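Local coordinates for 11S globulin seed storage protein (Amaranthus hypochondriacus, PDB 3QAC), which probably serves as a nutrient reserve in the seed, here as the proglobulin precursor of the hexameric, disulfide-linked storage form, at residues S51-T56 with P178-L183; P71-I76 with G137-M142. All blocks are in the same frame, centred on the assembly; numbering follows the deposited sequence.

After strands 26-30 and 33-37 and helix 43-48 the chain enters strand 51-57, whose residues 51-56 meet residues 178-183 more than 120 positions later; contact 1 closes that long loop. Contact 2, between 71-76 and 137-142, closes a shorter one nested wholly inside it. The two differ in kind. Contact 2 pairs neighbouring strands of one antiparallel sheet, the sheet that also holds 51-57, with strand 158-164 lying between 51-57 and 72-78. Contact 1 spans from that sheet to strand 180-182 of the facing sheet, side chain to side chain. Both lie within the N-terminal cupin domain, and a salt bridge, Arg180 NH2 to Glu72 OE2 at 2.7 Å, ties the paired strands 72-78 and 138-142 to strand 180-182.

Contact 1. Residues S51-T56 with P178-L183; sequences SVIRRT and PTRFYL
Ser51 meets Pro178 where the two segments come closest, OG lying a tight 3.0 Å from Pro178 CD. A small residue suits this spot, since its CB also presses on the proline ring, and its hydroxyl is hydrogen-bonded to Ser40. Two residues on, Ile53 sends CD1 to within 4.2 Å of Arg180 NH2, and the same methyl lies over one face of the Arg55 guanidinium, toward its rim. With CG anti to the carbonyl carbon (chi1 -57°) and the chain extended from there to NE, Arg55 meets Arg180 tip to tip. Its NH2 sits 3.3 Å above the centre of the Arg180 guanidinium, the planes 85° apart, edge of one on face of the other. The like charges are probably made tolerable by nearby acids: Glu190 OE1 forms salt bridges to both Arg55 NH2 and Arg180 NE, and Glu72 to Arg180 NH2. Tyr182 OH lies 3.6 Å from Arg55 NH2 without bonding to it; the hydroxyl's hydrogen bond is to Glu190 OE2. No backbone bond links the strands, whose axes come no nearer than 14.1 Å; long side chains fill the buried interval between two facing sheets, as in the cupin beta-barrel.

Contact 2. Residues P71-I76 with G137-M142; sequences PELIYI and GDIFAM
Glu72 and Met142 begin an antiparallel pairing in which six backbone hydrogen bonds join the strands. Four pairs, from Glu72-Met142 to Tyr75-Ile139, alternate hydrogen-bonded and non-hydrogen-bonded: Ile74 N to Phe140 O and Phe140 N back to Ile74 O are both 2.7 Å. The end at Ile76 is shared, its N-H going to Asp138 O while its O takes Gly137 N at 2.9 Å. CA-H groups also approach carbonyls, Ile139 CA lying 3.1 Å from Ile74 O. Gly137 has phi 88°, where any side chain would jam against the preceding carbonyl oxygen.

Apolar contacts divide between the two faces. On one, Tyr75 has CG anti to its backbone N (chi1 175°), and the ring reaches Ile139, CD1 to CD1 3.5 Å, while CE1 lies 3.6 Å from Gly137 CA; Leu73 CD1 rests on the small Ala141 CB at 4.2 Å. On the other, Met142 bends at its second and third torsions, and its CE lies 4.2 Å from Ile74 CD1.

Polar ends turn outside the pair. Glu72 is held by Arg180, Asp138 OD2 accepts from Arg135 N, and Tyr75 OH bonds Lys327. An alanine at Tyr75 would probably open a gap beside Gly137 and Ile139 CD1 and leave Lys327 without this hydroxyl partner.

Strands 158-164 and 288-290 continue the sheet beyond the two outer edges of the pair. The face of Leu73, Tyr75, Ile139 and Ala141 packs on strand 394-401 and helix 318-321, joining the sheet to the second half of the chain.

Contact 1. Residues S51-T56 with P178-L183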
# COMPACT_ATOMS: atom_id res chain seq x y z
N SER A 51 -16.84 -4.73 3.15
CA SER A 51 -18.05 -5.45 3.46
C SER A 51 -18.78 -4.60 4.48
O SER A 51 -18.19 -3.77 5.17
CB SER A 51 -17.75 -6.83 4.03
OG SER A 51 -17.13 -7.67 3.05
N VAL A 52 -20.08 -4.77 4.56
CA VAL A 52 -20.85 -4.04 5.52
C VAL A 52 -21.72 -5.03 6.28
O VAL A 52 -22.32 -5.95 5.69
CB VAL A 52 -21.72 -2.94 4.84
CG1 VAL A 52 -22.57 -2.21 5.85
CG2 VAL A 52 -20.83 -1.95 4.10
N ILE A 53 -21.72 -4.86 7.60
CA ILE A 53 -22.68 -5.54 8.45
C ILE A 53 -23.42 -4.56 9.35
O ILE A 53 -22.98 -3.42 9.58
CB ILE A 53 -22.03 -6.60 9.32
CG1 ILE A 53 -21.00 -5.97 10.25
CG2 ILE A 53 -21.41 -7.68 8.45
CD1 ILE A 53 -20.59 -6.91 11.38
N ARG A 54 -24.57 -5.00 9.85
CA ARG A 54 -25.30 -4.23 10.82
C ARG A 54 -25.67 -5.20 11.92
O ARG A 54 -26.21 -6.27 11.65
CB ARG A 54 -26.53 -3.59 10.19
CG ARG A 54 -27.50 -3.01 11.21
CD ARG A 54 -28.66 -2.30 10.52
NE ARG A 54 -29.47 -3.22 9.72
CZ ARG A 54 -30.04 -2.89 8.56
NH1 ARG A 54 -30.74 -3.79 7.89
NH2 ARG A 54 -29.90 -1.67 8.08
N ARG A 55 -25.31 -4.87 13.15
CA ARG A 55 -25.63 -5.74 14.26
C ARG A 55 -26.65 -5.03 15.11
O ARG A 55 -26.51 -3.84 15.41
CB ARG A 55 -24.42 -6.07 15.12
CG ARG A 55 -23.26 -6.72 14.37
CD ARG A 55 -22.18 -7.17 15.35
NE ARG A 55 -21.00 -7.69 14.67
CZ ARG A 55 -20.90 -8.92 14.16
NH1 ARG A 55 -21.94 -9.76 14.21
NH2 ARG A 55 -19.78 -9.30 13.57
N THR A 56 -27.68 -5.78 15.47
CA THR A 56 -28.69 -5.31 16.38
C THR A 56 -28.55 -6.15 17.62
O THR A 56 -28.81 -7.35 17.60
CB THR A 56 -30.06 -5.49 15.77
OG1 THR A 56 -30.14 -4.70 14.58
CG2 THR A 56 -31.14 -5.04 16.74
N PRO A 178 -14.58 -10.62 4.71
CA PRO A 178 -13.94 -10.45 6.02
C PRO A 178 -13.64 -11.82 6.62
O PRO A 178 -14.34 -12.80 6.33
CB PRO A 178 -15.02 -9.75 6.85
CG PRO A 178 -15.81 -8.99 5.85
CD PRO A 178 -15.86 -9.89 4.63
N THR A 179 -12.59 -11.88 7.41
CA THR A 179 -12.30 -13.07 8.18
C THR A 179 -12.50 -12.69 9.63
O THR A 179 -11.88 -11.74 10.13
CB THR A 179 -10.88 -13.53 7.95
OG1 THR A 179 -10.73 -13.92 6.58
CG2 THR A 179 -10.56 -14.72 8.81
N ARG A 180 -13.41 -13.39 10.29
CA ARG A 180 -13.65 -13.13 11.69
C ARG A 180 -13.33 -14.30 12.60
O ARG A 180 -13.70 -15.44 12.32
CB ARG A 180 -15.10 -12.72 11.92
CG ARG A 180 -15.25 -12.08 13.30
CD ARG A 180 -16.59 -11.46 13.42
NE ARG A 180 -16.72 -10.31 12.55
CZ ARG A 180 -16.44 -9.08 12.95
NH1 ARG A 180 -16.01 -8.89 14.18
NH2 ARG A 180 -16.59 -8.06 12.13
N PHE A 181 -12.63 -13.98 13.69
CA PHE A 181 -12.26 -14.97 14.69
C PHE A 181 -12.97 -14.62 15.99
O PHE A 181 -12.87 -13.50 16.47
CB PHE A 181 -10.75 -14.94 14.93
CG PHE A 181 -9.90 -15.11 13.69
CD1 PHE A 181 -9.14 -16.26 13.51
CD2 PHE A 181 -9.83 -14.12 12.73
CE1 PHE A 181 -8.34 -16.42 12.39
CE2 PHE A 181 -9.03 -14.27 11.61
CZ PHE A 181 -8.28 -15.43 11.44
N TYR A 182 -13.72 -15.57 16.55
CA TYR A 182 -14.38 -15.37 17.84
C TYR A 182 -13.62 -16.04 18.97
O TYR A 182 -12.92 -17.04 18.77
CB TYR A 182 -15.83 -15.88 17.82
CG TYR A 182 -16.82 -14.91 17.24
CD1 TYR A 182 -17.06 -14.86 15.88
CD2 TYR A 182 -17.50 -14.02 18.05
CE1 TYR A 182 -17.98 -13.97 15.34
CE2 TYR A 182 -18.41 -13.13 17.53
CZ TYR A 182 -18.65 -13.10 16.17
OH TYR A 182 -19.57 -12.20 15.66
N LEU A 183 -13.78 -15.46 20.16
CA LEU A 183 -13.04 -15.89 21.33
C LEU A 183 -13.92 -16.66 22.29
O LEU A 183 -13.49 -17.03 23.38
CB LEU A 183 -12.45 -14.67 22.02
CG LEU A 183 -11.21 -14.21 21.28
CD1 LEU A 183 -10.78 -12.83 21.71
CD2 LEU A 183 -10.12 -15.24 21.53

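Contact 2. Residues P71-I76 with G137-M142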
# COMPACT_ATOMS: atom_id res chain seq x y z
N PRO A 71 -9.57 -3.59 9.54
CA PRO A 71 -9.99 -2.50 10.42
C PRO A 71 -11.47 -2.23 10.17
O PRO A 71 -11.96 -2.51 9.08
CB PRO A 71 -9.20 -1.28 9.92
CG PRO A 71 -8.30 -1.77 8.84
CD PRO A 71 -8.82 -3.08 8.37
N GLU A 72 -12.16 -1.69 11.16
CA GLU A 72 -13.58 -1.43 11.01
C GLU A 72 -13.88 -0.03 11.44
O GLU A 72 -13.24 0.50 12.34
CB GLU A 72 -14.40 -2.35 11.91
CG GLU A 72 -14.13 -3.81 11.73
CD GLU A 72 -15.04 -4.61 12.60
OE1 GLU A 72 -15.14 -4.27 13.80
OE2 GLU A 72 -15.68 -5.55 12.10
N LEU A 73 -14.87 0.54 10.78
CA LEU A 73 -15.42 1.83 11.11
C LEU A 73 -16.83 1.52 11.52
O LEU A 73 -17.60 0.95 10.75
CB LEU A 73 -15.42 2.70 9.87
CG LEU A 73 -14.95 4.13 10.07
CD1 LEU A 73 -13.63 4.13 10.82
CD2 LEU A 73 -14.80 4.81 8.72
N ILE A 74 -17.17 1.89 12.75
CA ILE A 74 -18.46 1.56 13.32
C ILE A 74 -19.28 2.82 13.60
O ILE A 74 -18.80 3.77 14.22
CB ILE A 74 -18.27 0.80 14.62
CG1 ILE A 74 -17.35 -0.41 14.38
CG2 ILE A 74 -19.60 0.38 15.17
CD1 ILE A 74 -16.71 -0.99 15.60
N TYR A 75 -20.51 2.85 13.12
CA TYR A 75 -21.43 3.90 13.49
C TYR A 75 -22.53 3.30 14.35
O TYR A 75 -23.14 2.30 13.98
CB TYR A 75 -22.01 4.58 12.26
CG TYR A 75 -23.06 5.61 12.59
CD1 TYR A 75 -22.71 6.85 13.11
CD2 TYR A 75 -24.40 5.37 12.34
CE1 TYR A 75 -23.66 7.79 13.40
CE2 TYR A 75 -25.36 6.31 12.62
CZ TYR A 75 -24.99 7.52 13.15
OH TYR A 75 -25.93 8.47 13.44
N ILE A 76 -22.74 3.91 15.51
CA ILE A 76 -23.80 3.50 16.41
C ILE A 76 -25.05 4.21 15.94
O ILE A 76 -25.22 5.41 16.16
CB ILE A 76 -23.48 3.90 17.86
CG1 ILE A 76 -22.19 3.21 18.32
CG2 ILE A 76 -24.62 3.57 18.78
CD1 ILE A 76 -22.12 1.72 18.01
N GLY A 137 -24.83 8.08 17.33
CA GLY A 137 -24.07 9.13 16.70
C GLY A 137 -22.58 8.87 16.78
O GLY A 137 -21.78 9.60 16.19
N ASP A 138 -22.20 7.84 17.52
CA ASP A 138 -20.79 7.52 17.68
C ASP A 138 -20.23 6.89 16.42
O ASP A 138 -20.80 5.93 15.88
CB ASP A 138 -20.59 6.54 18.85
CG ASP A 138 -20.20 7.25 20.15
OD1 ASP A 138 -19.75 8.41 20.11
OD2 ASP A 138 -20.32 6.61 21.22
N ILE A 139 -19.11 7.44 15.95
CA ILE A 139 -18.27 6.78 14.95
C ILE A 139 -16.98 6.31 15.59
O ILE A 139 -16.09 7.10 15.90
CB ILE A 139 -17.90 7.71 13.81
CG1 ILE A 139 -19.14 8.14 13.04
CG2 ILE A 139 -16.95 7.00 12.87
CD1 ILE A 139 -19.48 7.23 11.91
N PHE A 140 -16.88 5.00 15.75
CA PHE A 140 -15.78 4.32 16.40
C PHE A 140 -14.84 3.62 15.38
O PHE A 140 -15.30 3.03 14.38
CB PHE A 140 -16.41 3.27 17.29
CG PHE A 140 -15.65 2.96 18.50
CD1 PHE A 140 -16.02 3.50 19.72
CD2 PHE A 140 -14.56 2.12 18.45
CE1 PHE A 140 -15.31 3.22 20.87
CE2 PHE A 140 -13.84 1.83 19.59
CZ PHE A 140 -14.22 2.39 20.81
N ALA A 141 -13.54 3.66 15.65
CA ALA A 141 -12.56 2.98 14.79
C ALA A 141 -11.96 1.76 15.45
O ALA A 141 -11.37 1.87 16.52
CB ALA A 141 -11.45 3.95 14.39
N MET A 142 -12.12 0.60 14.82
CA MET A 142 -11.49 -0.64 15.28
C MET A 142 -10.28 -1.00 14.42
O MET A 142 -10.43 -1.35 13.26
CB MET A 142 -12.49 -1.81 15.20
CG MET A 142 -12.03 -3.04 15.96
SD MET A 142 -11.88 -2.71 17.74
CE MET A 142 -13.53 -2.15 18.12